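Local coordinates for protein acetyltransferase (Klebsiella pneumoniae, PDB 5XUN) that is a toxin of a type II toxin-antitoxin system and an acetyl-CoA-binding GNAT enzyme that probably acetylates glycyl-tRNA(Gly), at residues F21-L32 and R58-S66; C69-S77 and I151-F162. The protein carries 1 engineered substitution. One frame throughout, in Å; residues are numbered along the deposited sequence.

Contact 1: residues F21-L32 and R58-S66; sequences FDCGEEALNTFL and RLLGYYTLS. With ACO (acetyl coenzyme *a), chain E.
In this GNAT fold the first helix, 26-32 in this segment, lies nearly square across strand 59-66 (87° between axes, 10.4 Å apart at closest approach), and Tyr62 bridges them. Its OH donates to Leu28 O at 2.8 Å, in the carbonyl plane and on a lone pair. Leu28 O also accepts the helical bond from Leu32 N, so two donors grip it. Tyr62 CG sits between its backbone N and carbonyl carbon (chi1 78°), which stands the ring up from the strand toward the helix. Leu32 CD1 lies over one face of that ring, while Leu32 CB meets Tyr62 CE1 at 3.7 Å; the Phe31 side chain runs across that of Tyr62 at about a right angle, its CD1 beside the tyrosine OH. At the start of the strand, Leu32 CD2 touches Leu59 CD2 at 3.7 Å and also rests over a face of Phe21. The edge of Phe21 points at the backbone of the classic bulge Leu60-Gly61, CE2 lying 3.7 Å from Leu60 C. Loop and helix both border acetyl-CoA: Cys23 SG, from the loop, is 3.6 Å from ACO C6P, and Leu28 CD1, from the helix, is 3.8 Å from the same atom. Leu36 of helix 36-41 packs on Phe31 and Tyr62, strand 88-99 adds Ala98 beside Tyr62 and Arg96 in a cation-pi contact with Phe31, and Tyr86 of the second subunit also packs on Phe31.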
loop_
_atom_site.group_PDB
_atom_site.type_symbol
_atom_site.label_atom_id
_atom_site.label_comp_id
_atom_site.label_asym_id
_atom_site.label_seq_id
_atom_site.Cartn_x
_atom_site.Cartn_y
_atom_site.Cartn_z
ATOM N N PHE B 21 2.825 -16.927 -25.032
ATOM C CA PHE B 21 2.463 -17.070 -23.629
ATOM C C PHE B 21 0.978 -17.384 -23.538
ATOM O O PHE B 21 0.150 -16.681 -24.125
ATOM C CB PHE B 21 2.788 -15.796 -22.837
ATOM C CG PHE B 21 2.408 -15.875 -21.371
ATOM C CD1 PHE B 21 1.125 -15.552 -20.948
ATOM C CD2 PHE B 21 3.334 -16.278 -20.421
ATOM C CE1 PHE B 21 0.770 -15.634 -19.603
ATOM C CE2 PHE B 21 2.990 -16.361 -19.081
ATOM C CZ PHE B 21 1.707 -16.041 -18.671
ATOM N N ASP B 22 0.639 -18.420 -22.775
ATOM C CA ASP B 22 -0.752 -18.834 -22.621
ATOM C C ASP B 22 -0.888 -19.507 -21.264
ATOM O O ASP B 22 -0.384 -20.614 -21.069
ATOM C CB ASP B 22 -1.182 -19.785 -23.739
ATOM C CG ASP B 22 -2.626 -20.252 -23.587
ATOM O OD1 ASP B 22 -3.370 -19.666 -22.768
ATOM O OD2 ASP B 22 -3.018 -21.216 -24.277
ATOM N N CYS B 23 -1.542 -18.830 -20.330
ATOM C CA CYS B 23 -1.834 -19.412 -19.031
ATOM C C CYS B 23 -3.144 -20.186 -19.025
ATOM O O CYS B 23 -3.462 -20.828 -18.019
ATOM C CB CYS B 23 -1.870 -18.316 -17.952
ATOM S SG CYS B 23 -3.283 -17.199 -18.075
ATOM N N GLY B 24 -3.902 -20.146 -20.118
ATOM C CA GLY B 24 -5.179 -20.819 -20.207
ATOM C C GLY B 24 -6.367 -19.955 -19.865
ATOM O O GLY B 24 -7.508 -20.426 -19.961
ATOM N N GLU B 25 -6.139 -18.706 -19.472
ATOM C CA GLU B 25 -7.198 -17.731 -19.238
ATOM C C GLU B 25 -6.875 -16.535 -20.121
ATOM O O GLU B 25 -5.845 -15.878 -19.934
ATOM C CB GLU B 25 -7.283 -17.341 -17.763
ATOM C CG GLU B 25 -8.702 -17.208 -17.228
ATOM C CD GLU B 25 -9.332 -18.548 -16.900
ATOM O OE1 GLU B 25 -10.486 -18.563 -16.421
ATOM O OE2 GLU B 25 -8.670 -19.586 -17.113
ATOM N N GLU B 26 -7.720 -16.287 -21.119
ATOM C CA GLU B 26 -7.351 -15.313 -22.138
ATOM C C GLU B 26 -7.209 -13.911 -21.565
ATOM O O GLU B 26 -6.380 -13.130 -22.044
ATOM C CB GLU B 26 -8.368 -15.323 -23.279
ATOM C CG GLU B 26 -7.807 -14.757 -24.578
ATOM C CD GLU B 26 -6.499 -15.425 -25.012
ATOM O OE1 GLU B 26 -6.281 -16.612 -24.680
ATOM O OE2 GLU B 26 -5.680 -14.754 -25.683
ATOM N N ALA B 27 -7.996 -13.576 -20.545
ATOM C CA ALA B 27 -7.950 -12.223 -20.006
ATOM C C ALA B 27 -6.558 -11.890 -19.487
ATOM O O ALA B 27 -6.039 -10.796 -19.734
ATOM C CB ALA B 27 -8.995 -12.061 -18.903
ATOM N N LEU B 28 -5.927 -12.837 -18.795
ATOM C CA LEU B 28 -4.594 -12.624 -18.253
ATOM C C LEU B 28 -3.516 -12.720 -19.316
ATOM O O LEU B 28 -2.440 -12.133 -19.141
ATOM C CB LEU B 28 -4.326 -13.628 -17.132
ATOM C CG LEU B 28 -5.373 -13.533 -16.008
ATOM C CD1 LEU B 28 -4.995 -14.380 -14.804
ATOM C CD2 LEU B 28 -5.625 -12.091 -15.600
ATOM N N ASN B 29 -3.772 -13.450 -20.408
ATOM C CA ASN B 29 -2.845 -13.426 -21.533
ATOM C C ASN B 29 -2.902 -12.080 -22.232
ATOM O O ASN B 29 -1.866 -11.504 -22.582
ATOM C CB ASN B 29 -3.175 -14.538 -22.529
ATOM C CG ASN B 29 -3.117 -15.917 -21.912
ATOM O OD1 ASN B 29 -2.228 -16.221 -21.120
ATOM N ND2 ASN B 29 -4.073 -16.764 -22.278
ATOM N N THR B 30 -4.113 -11.574 -22.457
ATOM C CA THR B 30 -4.259 -10.261 -23.062
ATOM C C THR B 30 -3.668 -9.180 -22.158
ATOM O O THR B 30 -3.021 -8.242 -22.639
ATOM C CB THR B 30 -5.738 -9.995 -23.355
ATOM O OG1 THR B 30 -6.209 -10.943 -24.321
ATOM C CG2 THR B 30 -5.942 -8.604 -23.903
ATOM N N PHE B 31 -3.844 -9.317 -20.839
ATOM C CA PHE B 31 -3.342 -8.282 -19.941
ATOM C C PHE B 31 -1.825 -8.203 -20.004
ATOM O O PHE B 31 -1.258 -7.107 -20.041
ATOM C CB PHE B 31 -3.803 -8.526 -18.505
ATOM C CG PHE B 31 -3.411 -7.421 -17.568
ATOM C CD1 PHE B 31 -2.160 -7.412 -16.962
ATOM C CD2 PHE B 31 -4.278 -6.376 -17.318
ATOM C CE1 PHE B 31 -1.788 -6.377 -16.110
ATOM C CE2 PHE B 31 -3.906 -5.335 -16.473
ATOM C CZ PHE B 31 -2.661 -5.344 -15.866
ATOM N N LEU B 32 -1.150 -9.357 -19.994
ATOM C CA LEU B 32 0.299 -9.370 -20.169
ATOM C C LEU B 32 0.722 -8.615 -21.425
ATOM O O LEU B 32 1.704 -7.861 -21.407
ATOM C CB LEU B 32 0.806 -10.809 -20.235
ATOM C CG LEU B 32 2.270 -10.938 -20.661
ATOM C CD1 LEU B 32 3.177 -10.271 -19.642
ATOM C CD2 LEU B 32 2.676 -12.394 -20.871
ATOM N N ARG B 58 12.691 -15.503 -21.556
ATOM C CA ARG B 58 11.302 -15.789 -21.844
ATOM C C ARG B 58 10.483 -15.621 -20.576
ATOM O O ARG B 58 10.922 -15.996 -19.486
ATOM C CB ARG B 58 11.170 -17.206 -22.401
ATOM C CG ARG B 58 12.053 -17.422 -23.627
ATOM C CD ARG B 58 12.088 -18.864 -24.089
ATOM N NE ARG B 58 10.793 -19.521 -23.957
ATOM C CZ ARG B 58 10.571 -20.556 -23.156
ATOM N NH1 ARG B 58 11.559 -21.041 -22.414
ATOM N NH2 ARG B 58 9.362 -21.101 -23.092
ATOM N N LEU B 59 9.303 -15.033 -20.718
ATOM C CA LEU B 59 8.423 -14.817 -19.582
ATOM C C LEU B 59 7.511 -16.031 -19.462
ATOM O O LEU B 59 6.783 -16.362 -20.403
ATOM C CB LEU B 59 7.629 -13.522 -19.758
ATOM C CG LEU B 59 6.821 -12.973 -18.584
ATOM C CD1 LEU B 59 6.856 -11.450 -18.610
ATOM C CD2 LEU B 59 5.384 -13.456 -18.632
ATOM N N LEU B 60 7.586 -16.714 -18.320
ATOM C CA LEU B 60 6.779 -17.895 -18.060
ATOM C C LEU B 60 5.711 -17.671 -16.999
ATOM O O LEU B 60 4.893 -18.571 -16.765
ATOM C CB LEU B 60 7.681 -19.071 -17.647
ATOM C CG LEU B 60 8.546 -19.745 -18.725
ATOM C CD1 LEU B 60 7.694 -20.192 -19.904
ATOM C CD2 LEU B 60 9.701 -18.872 -19.196
ATOM N N GLY B 61 5.695 -16.508 -16.358
ATOM C CA GLY B 61 4.652 -16.169 -15.410
ATOM C C GLY B 61 4.831 -14.745 -14.939
ATOM O O GLY B 61 5.892 -14.141 -15.125
ATOM N N TYR B 62 3.777 -14.208 -14.329
ATOM C CA TYR B 62 3.853 -12.838 -13.839
ATOM C C TYR B 62 2.792 -12.618 -12.769
ATOM O O TYR B 62 1.842 -13.399 -12.650
ATOM C CB TYR B 62 3.688 -11.833 -14.988
ATOM C CG TYR B 62 2.257 -11.627 -15.454
ATOM C CD1 TYR B 62 1.673 -12.468 -16.406
ATOM C CD2 TYR B 62 1.503 -10.575 -14.967
ATOM C CE1 TYR B 62 0.360 -12.267 -16.829
ATOM C CE2 TYR B 62 0.219 -10.368 -15.376
ATOM C CZ TYR B 62 -0.354 -11.208 -16.313
ATOM O OH TYR B 62 -1.653 -10.974 -16.703
ATOM N N TYR B 63 2.960 -11.537 -11.996
ATOM C CA TYR B 63 1.920 -11.113 -11.061
ATOM C C TYR B 63 1.996 -9.602 -10.857
ATOM O O TYR B 63 3.013 -8.972 -11.155
ATOM C CB TYR B 63 2.012 -11.864 -9.718
ATOM C CG TYR B 63 3.133 -11.479 -8.767
ATOM C CD1 TYR B 63 3.031 -10.350 -7.953
ATOM C CD2 TYR B 63 4.270 -12.268 -8.649
ATOM C CE1 TYR B 63 4.042 -10.016 -7.061
ATOM C CE2 TYR B 63 5.287 -11.940 -7.766
ATOM C CZ TYR B 63 5.166 -10.813 -6.971
ATOM O OH TYR B 63 6.169 -10.485 -6.088
ATOM N N THR B 64 0.903 -9.022 -10.336
ATOM C CA THR B 64 0.824 -7.583 -10.091
ATOM C C THR B 64 0.324 -7.294 -8.675
ATOM O O THR B 64 -0.512 -8.021 -8.133
ATOM C CB THR B 64 -0.120 -6.877 -11.094
ATOM O OG1 THR B 64 -1.473 -7.229 -10.809
ATOM C CG2 THR B 64 0.191 -7.292 -12.511
ATOM N N LEU B 65 0.813 -6.186 -8.097
ATOM C CA LEU B 65 0.434 -5.744 -6.754
ATOM C C LEU B 65 -0.024 -4.293 -6.784
ATOM O O LEU B 65 0.610 -3.446 -7.417
ATOM C CB LEU B 65 1.608 -5.884 -5.772
ATOM C CG LEU B 65 2.141 -7.309 -5.620
ATOM C CD1 LEU B 65 3.398 -7.367 -4.754
ATOM C CD2 LEU B 65 1.056 -8.186 -5.042
ATOM N N SER B 66 -1.120 -4.005 -6.085
ATOM C CA SER B 66 -1.626 -2.646 -5.966
ATOM C C SER B 66 -2.054 -2.397 -4.531
ATOM O O SER B 66 -2.589 -3.296 -3.878
ATOM C CB SER B 66 -2.824 -2.411 -6.904
ATOM O OG SER B 66 -2.496 -2.803 -8.229
HETATM N N1A ACO E . 5.743 -27.640 -4.879
HETATM C C2A ACO E . 4.400 -27.495 -4.884
HETATM N N3A ACO E . 3.576 -28.120 -5.749
HETATM C C4A ACO E . 4.069 -28.960 -6.697
HETATM C C5A ACO E . 5.530 -29.166 -6.750
HETATM C C6A ACO E . 6.370 -28.444 -5.766
HETATM N N6A ACO E . 7.718 -28.594 -5.766
HETATM N N7A ACO E . 5.770 -30.024 -7.755
HETATM C C8A ACO E . 4.571 -30.333 -8.297
HETATM N N9A ACO E . 3.551 -29.724 -7.669
HETATM C C1B ACO E . 2.120 -29.870 -8.072
HETATM C C2B ACO E . 1.196 -30.388 -6.977
HETATM O O2B ACO E . 0.924 -31.785 -7.165
HETATM C C3B ACO E . -0.069 -29.563 -7.124
HETATM O O3B ACO E . -1.007 -30.266 -7.937
HETATM P P3B ACO E . -2.600 -30.173 -7.696
HETATM O O7A ACO E . -2.867 -31.162 -6.585
HETATM O O8A ACO E . -2.838 -28.734 -7.305
HETATM O O9A ACO E . -3.187 -30.554 -9.036
HETATM C C4B ACO E . 0.357 -28.321 -7.896
HETATM O O4B ACO E . 1.627 -28.592 -8.491
HETATM C C5B ACO E . 0.486 -27.067 -7.036
HETATM O O5B ACO E . 0.128 -25.942 -7.836
HETATM P P1A ACO E . 1.233 -25.046 -8.594
HETATM O O1A ACO E . 2.019 -25.918 -9.537
HETATM O O2A ACO E . 1.967 -24.182 -7.602
HETATM O O3A ACO E . 0.258 -24.094 -9.435
HETATM P P2A ACO E . 0.487 -23.774 -10.992
HETATM O O4A ACO E . 1.958 -23.626 -11.279
HETATM O O5A ACO E . -0.352 -24.717 -11.820
HETATM O O6A ACO E . -0.196 -22.319 -11.026
HETATM C CBP ACO E . -2.130 -21.008 -11.427
HETATM C CCP ACO E . -1.566 -22.188 -10.655
HETATM C CDP ACO E . -1.206 -19.807 -11.286
HETATM C CEP ACO E . -3.518 -20.673 -10.904
HETATM C CAP ACO E . -2.212 -21.492 -12.871
HETATM O OAP ACO E . -3.154 -22.571 -12.922
HETATM C C9P ACO E . -2.659 -20.419 -13.816
HETATM O O9P ACO E . -1.862 -19.625 -14.300
HETATM N N8P ACO E . -3.955 -20.421 -14.091
HETATM C C7P ACO E . -4.509 -19.686 -15.206
HETATM C C6P ACO E . -4.689 -18.211 -14.875
HETATM C C5P ACO E . -5.288 -18.096 -13.497
HETATM O O5P ACO E . -6.407 -18.529 -13.267
HETATM N N4P ACO E . -4.517 -17.511 -12.583
HETATM C C3P ACO E . -4.912 -17.424 -11.192
HETATM C C2P ACO E . -5.965 -16.355 -10.950
HETATM S S1P ACO E . -5.188 -14.980 -10.169
HETATM C C ACO E . -6.553 -14.333 -9.497
HETATM O O ACO E . -7.544 -15.036 -9.464
HETATM C CH3 ACO E . -6.510 -12.927 -8.968
#

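Contact 2: residues C69-S77 and I151-F162; sequences CFERGMLPS and IQLVDENSNLLF
Met74 and Val154 supply the polar link between the 3-10 turn 72-74 that follows the end of strand 59-71 and the beta hairpin 151-162. Val154 N donates to Met74 O at 3.2 Å with an N-H...O angle of 164°; the donor lies in the plane of the carbonyl and meets one of the oxygen's lone pairs. Leu153 CA approaches the same oxygen at 3.5 Å in a CA-H...O contact, and Leu153 CD2 presses against it too.

Apolar packing spreads around this bond. The Met74 chain, extended beyond CG (chi2 -172°), runs beside Val154 and points the same way, its CG 4.1 Å from Val154 CG2; that reach brings CE to Leu160 CD1, 3.7 Å away on the hairpin's other strand. Pro76 crosses Ile151 obliquely, CD meeting Ile151 CD1 at 3.5 Å, and its CG lies near Gln152 O. Leu153 CD2 also reaches the side chains of Leu75 and Phe70.

The aromatic pair is Phe70 and Phe162, with planes at 53° and centroids 5.0 Å apart. Phe70 CZ stands over one face of Phe162, offset toward the rim.

Within the hairpin, Gln152 NE2 donates to both Leu153 O and Ser158 O, tying the loop across its base. Phe133 of strand 131-135 meets Phe70, Leu153 and Leu160; Ala89 and Ser91 of strand 88-99 touch Phe70, while helix 139-147 lies against Leu161 and sends Lys142 to Gln152 OE1 and Ser158 O.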
loop_
_atom_site.group_PDB
_atom_site.type_symbol
_atom_site.label_atom_id
_atom_site.label_comp_id
_atom_site.label_asym_id
_atom_site.label_seq_id
_atom_site.Cartn_x
_atom_site.Cartn_y
_atom_site.Cartn_z
ATOM N N CYS B 69 -7.708 -1.190 -0.029
ATOM C CA CYS B 69 -8.333 -1.437 1.258
ATOM C C CYS B 69 -9.651 -2.143 0.981
ATOM O O CYS B 69 -10.128 -2.179 -0.155
ATOM C CB CYS B 69 -8.535 -0.144 2.068
ATOM S SG CYS B 69 -9.520 1.144 1.269
ATOM N N PHE B 70 -10.225 -2.729 2.025
ATOM C CA PHE B 70 -11.453 -3.496 1.873
ATOM C C PHE B 70 -12.285 -3.355 3.138
ATOM O O PHE B 70 -11.758 -3.078 4.219
ATOM C CB PHE B 70 -11.163 -4.970 1.567
ATOM C CG PHE B 70 -10.526 -5.724 2.707
ATOM C CD1 PHE B 70 -9.156 -5.700 2.897
ATOM C CD2 PHE B 70 -11.300 -6.490 3.561
ATOM C CE1 PHE B 70 -8.571 -6.405 3.931
ATOM C CE2 PHE B 70 -10.725 -7.199 4.599
ATOM C CZ PHE B 70 -9.359 -7.158 4.786
ATOM N N GLU B 71 -13.596 -3.537 2.977
ATOM C CA GLU B 71 -14.543 -3.319 4.065
ATOM C C GLU B 71 -14.238 -4.218 5.255
ATOM O O GLU B 71 -14.069 -5.431 5.107
ATOM C CB GLU B 71 -15.974 -3.552 3.586
ATOM C CG GLU B 71 -16.522 -2.429 2.719
ATOM C CD GLU B 71 -18.032 -2.483 2.578
ATOM O OE1 GLU B 71 -18.692 -3.086 3.454
ATOM O OE2 GLU B 71 -18.555 -1.922 1.592
ATOM N N ARG B 72 -14.183 -3.612 6.440
ATOM C CA ARG B 72 -13.908 -4.361 7.663
ATOM C C ARG B 72 -14.888 -5.511 7.867
ATOM O O ARG B 72 -14.508 -6.560 8.402
ATOM C CB ARG B 72 -13.929 -3.396 8.852
ATOM C CG ARG B 72 -14.343 -4.004 10.180
ATOM C CD ARG B 72 -14.515 -2.932 11.234
ATOM N NE ARG B 72 -15.532 -1.946 10.887
ATOM C CZ ARG B 72 -15.762 -0.838 11.587
ATOM N NH1 ARG B 72 -15.042 -0.572 12.668
ATOM N NH2 ARG B 72 -16.703 0.013 11.202
ATOM N N GLY B 73 -16.133 -5.358 7.408
ATOM C CA GLY B 73 -17.145 -6.379 7.630
ATOM C C GLY B 73 -16.897 -7.687 6.907
ATOM O O GLY B 73 -17.467 -8.711 7.296
ATOM N N MET B 74 -16.039 -7.688 5.888
ATOM C CA MET B 74 -15.755 -8.918 5.158
ATOM C C MET B 74 -14.934 -9.900 5.980
ATOM O O MET B 74 -14.886 -11.086 5.638
ATOM C CB MET B 74 -15.010 -8.600 3.863
ATOM C CG MET B 74 -15.674 -7.555 2.975
ATOM S SD MET B 74 -14.818 -7.444 1.393
ATOM C CE MET B 74 -16.065 -6.679 0.364
ATOM N N LEU B 75 -14.287 -9.433 7.041
ATOM C CA LEU B 75 -13.484 -10.306 7.883
ATOM C C LEU B 75 -14.367 -11.351 8.564
ATOM O O LEU B 75 -15.435 -11.007 9.090
ATOM C CB LEU B 75 -12.747 -9.481 8.936
ATOM C CG LEU B 75 -11.234 -9.274 8.841
ATOM C CD1 LEU B 75 -10.812 -8.786 7.480
ATOM C CD2 LEU B 75 -10.770 -8.329 9.920
ATOM N N PRO B 76 -13.964 -12.624 8.584
ATOM C CA PRO B 76 -14.790 -13.631 9.262
ATOM C C PRO B 76 -14.765 -13.489 10.772
ATOM O O PRO B 76 -15.784 -13.740 11.427
ATOM C CB PRO B 76 -14.166 -14.964 8.821
ATOM C CG PRO B 76 -12.789 -14.621 8.371
ATOM C CD PRO B 76 -12.831 -13.216 7.856
ATOM N N SER B 77 -13.632 -13.083 11.342
ATOM C CA SER B 77 -13.492 -12.966 12.789
ATOM C C SER B 77 -14.053 -11.621 13.237
ATOM O O SER B 77 -13.532 -10.564 12.862
ATOM C CB SER B 77 -12.025 -13.112 13.188
ATOM O OG SER B 77 -11.825 -12.812 14.558
ATOM N N ILE B 151 -7.776 -17.137 3.640
ATOM C CA ILE B 151 -9.008 -17.270 4.402
ATOM C C ILE B 151 -10.143 -16.677 3.583
ATOM O O ILE B 151 -9.960 -15.723 2.817
ATOM C CB ILE B 151 -8.905 -16.627 5.803
ATOM C CG1 ILE B 151 -8.756 -15.117 5.704
ATOM C CG2 ILE B 151 -7.716 -17.196 6.547
ATOM C CD1 ILE B 151 -9.949 -14.369 6.197
ATOM N N GLN B 152 -11.313 -17.189 3.828
ATOM C CA GLN B 152 -12.447 -16.791 3.074
ATOM C C GLN B 152 -13.170 -15.611 3.645
ATOM O O GLN B 152 -13.513 -15.594 4.746
ATOM C CB GLN B 152 -13.385 -17.989 2.967
ATOM C CG GLN B 152 -14.756 -17.646 2.520
ATOM C CD GLN B 152 -14.828 -17.524 1.048
ATOM O OE1 GLN B 152 -14.797 -18.499 0.352
ATOM N NE2 GLN B 152 -15.006 -16.326 0.577
ATOM N N LEU B 153 -13.394 -14.628 2.829
ATOM C CA LEU B 153 -14.114 -13.439 3.216
ATOM C C LEU B 153 -15.585 -13.529 2.811
ATOM O O LEU B 153 -15.913 -14.293 1.959
ATOM C CB LEU B 153 -13.494 -12.220 2.551
ATOM C CG LEU B 153 -12.076 -11.765 2.843
ATOM C CD1 LEU B 153 -11.601 -10.682 1.914
ATOM C CD2 LEU B 153 -11.876 -11.339 4.264
ATOM N N VAL B 154 -16.456 -12.727 3.416
ATOM C CA VAL B 154 -17.894 -12.703 3.090
ATOM C C VAL B 154 -18.513 -14.082 3.316
ATOM O O VAL B 154 -18.394 -14.596 4.380
ATOM C CB VAL B 154 -18.220 -12.093 1.703
ATOM C CG1 VAL B 154 -19.632 -11.542 1.640
ATOM C CG2 VAL B 154 -17.292 -10.961 1.391
ATOM N N ASP B 155 -19.209 -14.662 2.348
ATOM C CA ASP B 155 -19.795 -15.983 2.538
ATOM C C ASP B 155 -18.947 -17.102 1.961
ATOM O O ASP B 155 -17.925 -16.845 1.435
ATOM C CB ASP B 155 -21.286 -16.030 2.163
ATOM C CG ASP B 155 -21.594 -15.405 0.829
ATOM O OD1 ASP B 155 -22.468 -14.538 0.774
ATOM O OD2 ASP B 155 -21.001 -15.788 -0.176
ATOM N N GLU B 156 -19.364 -18.348 2.104
ATOM C CA GLU B 156 -18.595 -19.490 1.606
ATOM C C GLU B 156 -18.485 -19.652 0.098
ATOM O O GLU B 156 -17.713 -20.459 -0.359
ATOM C CB GLU B 156 -18.887 -20.823 2.346
ATOM C CG GLU B 156 -20.300 -21.363 2.278
ATOM C CD GLU B 156 -20.501 -22.620 3.129
ATOM O OE1 GLU B 156 -20.850 -22.495 4.316
ATOM O OE2 GLU B 156 -20.351 -23.741 2.607
ATOM N N ASN B 157 -19.305 -18.939 -0.657
ATOM C CA ASN B 157 -19.209 -18.932 -2.115
ATOM C C ASN B 157 -18.724 -17.600 -2.690
ATOM O O ASN B 157 -18.861 -17.372 -3.900
ATOM C CB ASN B 157 -20.543 -19.313 -2.767
ATOM C CG ASN B 157 -20.369 -20.317 -3.898
ATOM O OD1 ASN B 157 -19.238 -20.636 -4.283
ATOM N ND2 ASN B 157 -21.476 -20.783 -4.455
ATOM N N SER B 158 -18.168 -16.713 -1.873
ATOM C CA SER B 158 -17.540 -15.518 -2.416
ATOM C C SER B 158 -16.157 -15.873 -2.950
ATOM O O SER B 158 -15.529 -16.844 -2.516
ATOM C CB SER B 158 -17.431 -14.417 -1.352
ATOM O OG SER B 158 -17.105 -13.154 -1.923
ATOM N N ASN B 159 -15.693 -15.088 -3.919
ATOM C CA ASN B 159 -14.345 -15.234 -4.456
ATOM C C ASN B 159 -13.330 -14.339 -3.758
ATOM O O ASN B 159 -12.166 -14.300 -4.170
ATOM C CB ASN B 159 -14.348 -14.941 -5.960
ATOM C CG ASN B 159 -14.991 -16.056 -6.764
ATOM O OD1 ASN B 159 -14.623 -17.227 -6.629
ATOM N ND2 ASN B 159 -15.979 -15.703 -7.582
ATOM N N LEU B 160 -13.735 -13.646 -2.700
ATOM C CA LEU B 160 -12.853 -12.724 -1.999
ATOM C C LEU B 160 -12.102 -13.487 -0.918
ATOM O O LEU B 160 -12.718 -14.077 -0.025
ATOM C CB LEU B 160 -13.650 -11.569 -1.399
ATOM C CG LEU B 160 -14.644 -10.885 -2.344
ATOM C CD1 LEU B 160 -15.392 -9.773 -1.629
ATOM C CD2 LEU B 160 -13.957 -10.361 -3.592
ATOM N N LEU B 161 -10.776 -13.488 -1.010
ATOM C CA LEU B 161 -9.913 -14.189 -0.074
ATOM C C LEU B 161 -8.895 -13.206 0.492
ATOM O O LEU B 161 -8.726 -12.090 -0.011
ATOM C CB LEU B 161 -9.203 -15.380 -0.734
ATOM C CG LEU B 161 -10.113 -16.364 -1.478
ATOM C CD1 LEU B 161 -9.289 -17.442 -2.154
ATOM C CD2 LEU B 161 -11.138 -16.975 -0.531
ATOM N N PHE B 162 -8.211 -13.631 1.548
ATOM C CA PHE B 162 -7.392 -12.715 2.325
ATOM C C PHE B 162 -6.317 -13.513 3.039
ATOM O O PHE B 162 -6.586 -14.598 3.554
ATOM C CB PHE B 162 -8.260 -11.950 3.333
ATOM C CG PHE B 162 -7.495 -11.007 4.216
ATOM C CD1 PHE B 162 -6.944 -9.843 3.704
ATOM C CD2 PHE B 162 -7.338 -11.283 5.571
ATOM C CE1 PHE B 162 -6.253 -8.970 4.524
ATOM C CE2 PHE B 162 -6.646 -10.417 6.393
ATOM C CZ PHE B 162 -6.097 -9.261 5.868
#

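In the fold
Both contacts draw on strand 59-71: contact 1 uses its first half and contact 2 its last residues and the turn beyond. Their centres are 25 Å apart, on opposite sides of the chain's centre, and they do not touch each other. Along the chain they run in series, contact 1 joining nearby parts of the N-terminal half and contact 2 reaching across 73 residues to the C-terminal hairpin. In the seven-stranded mixed sheet, contact 2 brings in strand 151-152, outermost on that side, and its neighbour 160-164, although strands 88-99 and 131-135 lie between them and 59-71. One strand thus joins the helix beside acetyl-CoA to the C-terminal hairpin.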